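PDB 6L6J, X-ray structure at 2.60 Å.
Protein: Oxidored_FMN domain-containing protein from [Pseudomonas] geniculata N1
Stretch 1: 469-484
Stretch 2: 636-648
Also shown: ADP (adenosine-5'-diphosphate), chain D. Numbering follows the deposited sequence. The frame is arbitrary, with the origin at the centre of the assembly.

Stretch 1 469-484: VAGFEADHVIVATGAK
Stretch 2 636-648: GLLRSVERIGDCL

Which polar contacts tie the two stretches most firmly? The imidazole of H476 bonds at its edge with two side chains. Its NE2 donates to OE1 of E642 at 3.0 Å, and its ND1 lies 2.9 Å from OG of S640, a hydrogen bond in which either atom could be the donor. H476 reaches both partners with chi1 t and chi2 near 62°; E642 extends its carboxylate with chi1 p (88°), chi2 t and chi3 near 112°, while S640 sits at chi1 -144°, its CA-to-CB bond toward stretch 1. A buried histidine suits this place because its two nitrogens can serve two polar partners at once.

How are the backbones joined? The strand through V477, I478 and V479 runs parallel to the strand of V641, E642 and R643, their axes 17° apart and 4.7 Å at closest approach, with extended phi/psi such as -109/127 at V477 and -130/157 at E642. The register pairs V477 with V641, I478 with E642 and V479 with R643, at CA-CA distances of 4.7, 5.2 and 4.5 Å. The hydrogen bonds alternate in direction: V477 N donates to S640 O (3.1 Å), E642 N to V477 O (3.0 Å), V479 N to E642 O (2.8 Å) and I644 N to V479 O (2.9 Å). Each of the two valines thus bonds through both its N and its O, and CA-H...O contacts from V641 CA to V477 O (3.3 Å) and from R643 CA to V479 O (3.2 Å) fill in the ladder.

What packs on the faces of this small sheet? V477, V479, V641 and R643 share one face. The three valines all take chi1 t and meet through V477 CB and V641 CG2 (4.1 Å) and through V479 CG2 and V641 CG1 (4.2 Å); their branched, apolar side chains suit an extended backbone, while the end of R643 leads away. I478 and E642 occupy the other face. I478, chi1 m and chi2 t, brings CG2 to 3.4 Å from CD1 of I644, which takes chi1 p and chi2 t. Farther out, helical A470 offers CB to L637 CD1 at 4.1 Å; this leucine is poorly ordered.

How does the contact close beside the ADP? Beyond the strands, C647 directs its CA-to-CB bond toward stretch 1, with chi1 at 121°; its CB lies 3.3 Å from G482 N and its SG 4.0 Å from V479 CG1. G482 has phi/psi 65/-159, which favours glycine, and an ideal CB there would clash with ADP O2A. G645, at 81/-149, is similarly placed: a CB would clash with ADP O3B. D646 N donates to ADP O3B at 2.9 Å. Water 1 accepts from A483 N at 2.9 Å and its oxygen lies 2.9 Å from D646 OD2, linking the stretches again, while A483 CB and D646 CB touch at 3.8 Å. In all, the two stretches bury 858 Å² between them, both sides summed.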

# COMPACT_ATOMS: atom_id res chain seq x y z
N VAL A 469 -9.21 -10.18 36.35
CA VAL A 469 -9.87 -9.10 35.55
C VAL A 469 -11.00 -8.49 36.36
O VAL A 469 -11.10 -7.25 36.36
CB VAL A 469 -10.37 -9.64 34.20
CG1 VAL A 469 -11.13 -8.58 33.41
CG2 VAL A 469 -9.23 -10.21 33.36
N ALA A 470 -11.84 -9.32 37.00
CA ALA A 470 -12.92 -8.88 37.92
C ALA A 470 -12.31 -8.04 39.06
O ALA A 470 -12.83 -6.93 39.30
CB ALA A 470 -13.65 -10.07 38.47
N GLY A 471 -11.27 -8.56 39.71
CA GLY A 471 -10.52 -7.89 40.80
C GLY A 471 -10.17 -6.45 40.46
O GLY A 471 -10.42 -5.58 41.30
N PHE A 472 -9.64 -6.21 39.26
CA PHE A 472 -9.15 -4.90 38.78
C PHE A 472 -10.29 -3.86 38.77
O PHE A 472 -10.02 -2.65 38.85
CB PHE A 472 -8.50 -5.07 37.40
CG PHE A 472 -7.67 -3.91 36.91
CD1 PHE A 472 -8.26 -2.83 36.26
CD2 PHE A 472 -6.30 -3.89 37.09
CE1 PHE A 472 -7.50 -1.76 35.81
CE2 PHE A 472 -5.53 -2.82 36.64
CZ PHE A 472 -6.14 -1.76 36.00
N GLU A 473 -11.53 -4.34 38.62
CA GLU A 473 -12.77 -3.51 38.58
C GLU A 473 -12.59 -2.31 37.63
O GLU A 473 -12.94 -1.18 38.01
CB GLU A 473 -13.14 -3.07 40.00
CG GLU A 473 -14.09 -4.03 40.72
CD GLU A 473 -13.84 -4.20 42.21
OE1 GLU A 473 -13.42 -3.22 42.87
OE2 GLU A 473 -14.07 -5.32 42.72
N ALA A 474 -12.10 -2.54 36.41
CA ALA A 474 -12.15 -1.55 35.31
C ALA A 474 -13.62 -1.24 34.97
O ALA A 474 -14.49 -2.10 35.24
CB ALA A 474 -11.41 -2.05 34.09
N ASP A 475 -13.88 -0.06 34.40
CA ASP A 475 -15.23 0.37 33.93
C ASP A 475 -15.57 -0.36 32.64
O ASP A 475 -16.77 -0.53 32.35
CB ASP A 475 -15.30 1.88 33.74
CG ASP A 475 -15.34 2.64 35.05
OD1 ASP A 475 -16.31 2.43 35.79
OD2 ASP A 475 -14.40 3.42 35.33
N HIS A 476 -14.55 -0.79 31.89
CA HIS A 476 -14.69 -1.41 30.56
C HIS A 476 -13.48 -2.31 30.29
O HIS A 476 -12.36 -1.83 30.46
CB HIS A 476 -14.85 -0.32 29.49
CG HIS A 476 -15.10 -0.85 28.12
ND1 HIS A 476 -16.21 -1.60 27.81
CD2 HIS A 476 -14.37 -0.79 26.98
CE1 HIS A 476 -16.16 -1.95 26.54
NE2 HIS A 476 -15.05 -1.47 26.01
N VAL A 477 -13.71 -3.55 29.86
CA VAL A 477 -12.62 -4.51 29.48
C VAL A 477 -12.66 -4.70 27.97
O VAL A 477 -13.74 -5.07 27.45
CB VAL A 477 -12.77 -5.88 30.17
CG1 VAL A 477 -11.66 -6.84 29.74
CG2 VAL A 477 -12.82 -5.75 31.69
N ILE A 478 -11.52 -4.50 27.30
CA ILE A 478 -11.33 -4.89 25.87
C ILE A 478 -10.45 -6.15 25.86
O ILE A 478 -9.36 -6.08 26.46
CB ILE A 478 -10.73 -3.73 25.06
CG1 ILE A 478 -11.71 -2.56 24.96
CG2 ILE A 478 -10.29 -4.21 23.69
CD1 ILE A 478 -11.10 -1.27 24.50
N VAL A 479 -10.93 -7.25 25.26
CA VAL A 479 -10.15 -8.51 25.13
C VAL A 479 -9.57 -8.53 23.72
O VAL A 479 -10.38 -8.50 22.77
CB VAL A 479 -10.98 -9.79 25.41
CG1 VAL A 479 -10.10 -11.02 25.40
CG2 VAL A 479 -11.76 -9.73 26.71
N ALA A 480 -8.23 -8.63 23.61
CA ALA A 480 -7.48 -8.62 22.34
C ALA A 480 -6.46 -9.76 22.31
O ALA A 480 -5.33 -9.53 21.84
CB ALA A 480 -6.84 -7.27 22.20
N THR A 481 -6.88 -10.97 22.69
CA THR A 481 -6.02 -12.13 23.02
C THR A 481 -5.53 -12.89 21.77
O THR A 481 -4.88 -13.95 21.93
CB THR A 481 -6.76 -13.03 24.01
OG1 THR A 481 -8.03 -13.37 23.47
CG2 THR A 481 -6.97 -12.35 25.35
N GLY A 482 -5.75 -12.33 20.57
CA GLY A 482 -5.13 -12.83 19.33
C GLY A 482 -5.58 -14.24 18.95
O GLY A 482 -6.65 -14.68 19.41
N ALA A 483 -4.79 -14.92 18.12
CA ALA A 483 -5.13 -16.24 17.54
C ALA A 483 -3.87 -17.12 17.45
O ALA A 483 -2.82 -16.67 17.89
CB ALA A 483 -5.78 -16.05 16.19
N LYS A 484 -4.02 -18.32 16.90
CA LYS A 484 -2.95 -19.33 16.69
C LYS A 484 -3.15 -20.00 15.33
O LYS A 484 -4.30 -20.21 14.91
CB LYS A 484 -2.97 -20.38 17.81
CG LYS A 484 -2.23 -20.00 19.08
CD LYS A 484 -2.06 -21.16 20.06
CE LYS A 484 -1.39 -22.38 19.43
NZ LYS A 484 -1.01 -23.39 20.45
N GLY A 636 -22.94 -7.78 38.84
CA GLY A 636 -22.04 -7.22 39.86
C GLY A 636 -20.72 -6.76 39.27
O GLY A 636 -20.31 -5.62 39.58
N LEU A 637 -20.09 -7.59 38.43
CA LEU A 637 -18.72 -7.34 37.90
C LEU A 637 -18.73 -7.37 36.37
O LEU A 637 -19.67 -7.96 35.80
CB LEU A 637 -17.76 -8.40 38.47
CG LEU A 637 -17.78 -8.56 39.99
CD1 LEU A 637 -17.31 -9.95 40.37
CD2 LEU A 637 -16.94 -7.49 40.68
N LEU A 638 -17.72 -6.73 35.76
CA LEU A 638 -17.48 -6.63 34.30
C LEU A 638 -18.81 -6.55 33.54
O LEU A 638 -19.14 -7.49 32.77
CB LEU A 638 -16.60 -7.82 33.86
CG LEU A 638 -17.17 -9.21 34.12
CD1 LEU A 638 -17.10 -10.06 32.87
CD2 LEU A 638 -16.44 -9.90 35.26
N ARG A 639 -19.57 -5.47 33.73
CA ARG A 639 -20.85 -5.22 33.01
C ARG A 639 -20.56 -4.83 31.55
O ARG A 639 -21.38 -5.14 30.67
CB ARG A 639 -21.70 -4.14 33.70
CG ARG A 639 -23.19 -4.42 33.63
CD ARG A 639 -24.07 -3.33 34.21
NE ARG A 639 -24.53 -2.37 33.21
CZ ARG A 639 -25.62 -1.61 33.31
NH1 ARG A 639 -26.40 -1.68 34.37
NH2 ARG A 639 -25.94 -0.78 32.33
N SER A 640 -19.41 -4.19 31.30
CA SER A 640 -18.92 -3.77 29.97
C SER A 640 -17.69 -4.62 29.58
O SER A 640 -16.64 -4.46 30.22
CB SER A 640 -18.61 -2.30 29.96
OG SER A 640 -18.93 -1.70 28.71
N VAL A 641 -17.84 -5.50 28.59
CA VAL A 641 -16.75 -6.33 28.01
C VAL A 641 -16.97 -6.50 26.49
O VAL A 641 -18.06 -6.94 26.10
CB VAL A 641 -16.67 -7.71 28.68
CG1 VAL A 641 -15.59 -8.58 28.05
CG2 VAL A 641 -16.45 -7.60 30.18
N GLU A 642 -15.95 -6.20 25.68
CA GLU A 642 -15.95 -6.45 24.21
C GLU A 642 -14.66 -7.17 23.82
O GLU A 642 -13.69 -7.12 24.60
CB GLU A 642 -16.18 -5.14 23.46
CG GLU A 642 -14.92 -4.36 23.15
CD GLU A 642 -15.16 -3.05 22.43
OE1 GLU A 642 -14.92 -1.98 23.04
OE2 GLU A 642 -15.57 -3.09 21.24
N ARG A 643 -14.67 -7.88 22.68
CA ARG A 643 -13.47 -8.53 22.08
C ARG A 643 -13.16 -7.82 20.74
O ARG A 643 -14.11 -7.26 20.12
CB ARG A 643 -13.69 -10.04 21.97
CG ARG A 643 -14.69 -10.49 20.91
CD ARG A 643 -15.28 -11.88 21.13
NE ARG A 643 -15.25 -12.71 19.95
CZ ARG A 643 -15.74 -13.95 19.86
NH1 ARG A 643 -16.35 -14.51 20.87
NH2 ARG A 643 -15.63 -14.63 18.73
N ILE A 644 -11.88 -7.78 20.34
CA ILE A 644 -11.41 -7.09 19.10
C ILE A 644 -10.19 -7.80 18.51
O ILE A 644 -9.45 -8.44 19.28
CB ILE A 644 -11.07 -5.62 19.38
CG1 ILE A 644 -10.11 -5.50 20.56
CG2 ILE A 644 -12.32 -4.80 19.59
CD1 ILE A 644 -9.24 -4.26 20.49
N GLY A 645 -10.02 -7.72 17.20
CA GLY A 645 -8.86 -8.27 16.48
C GLY A 645 -8.97 -9.76 16.22
O GLY A 645 -10.11 -10.26 16.04
N ASP A 646 -7.83 -10.45 16.18
CA ASP A 646 -7.75 -11.87 15.76
C ASP A 646 -8.57 -12.73 16.73
O ASP A 646 -9.09 -13.78 16.31
CB ASP A 646 -6.30 -12.35 15.67
CG ASP A 646 -5.47 -11.67 14.60
OD1 ASP A 646 -6.00 -11.37 13.51
OD2 ASP A 646 -4.30 -11.44 14.88
N CYS A 647 -8.69 -12.29 17.97
CA CYS A 647 -9.48 -12.98 19.03
C CYS A 647 -10.97 -12.88 18.68
O CYS A 647 -11.70 -13.84 19.01
CB CYS A 647 -9.06 -12.47 20.41
SG CYS A 647 -10.34 -11.72 21.45
N LEU A 648 -11.40 -11.81 18.00
CA LEU A 648 -12.78 -11.70 17.41
C LEU A 648 -12.80 -12.48 16.09
O LEU A 648 -13.63 -13.37 15.98
CB LEU A 648 -13.17 -10.24 17.18
CG LEU A 648 -14.55 -10.02 16.53
CD1 LEU A 648 -15.67 -10.58 17.40
CD2 LEU A 648 -14.79 -8.54 16.26
PB ADP D . -4.09 -9.21 17.50
O1B ADP D . -3.57 -8.04 18.30
O2B ADP D . -3.72 -9.15 16.02
O3B ADP D . -5.56 -9.45 17.73
PA ADP D . -2.00 -10.86 18.73
O1A ADP D . -1.01 -9.95 18.08
O2A ADP D . -1.82 -12.32 18.60
O3A ADP D . -3.42 -10.54 18.09
O5' ADP D . -2.20 -10.43 20.27
C5' ADP D . -2.51 -11.39 21.31
C4' ADP D . -1.62 -11.14 22.50
O4' ADP D . -2.40 -11.32 23.71
C3' ADP D . -0.42 -12.10 22.64
O3' ADP D . 0.72 -11.49 23.22
C2' ADP D . -1.01 -13.16 23.58
O2' ADP D . -0.07 -14.01 24.21
C1' ADP D . -1.72 -12.22 24.55
N9 ADP D . -2.65 -12.88 25.47
C8 ADP D . -3.48 -13.95 25.21
N7 ADP D . -4.18 -14.33 26.26
C5 ADP D . -3.76 -13.47 27.28
C6 ADP D . -4.12 -13.35 28.64
N6 ADP D . -5.03 -14.11 29.24
N1 ADP D . -3.52 -12.37 29.37
C2 ADP D . -2.62 -11.59 28.76
N3 ADP D . -2.21 -11.61 27.50
C4 ADP D . -2.83 -12.58 26.80
O HOH W 1 -2.91 -13.51 16.45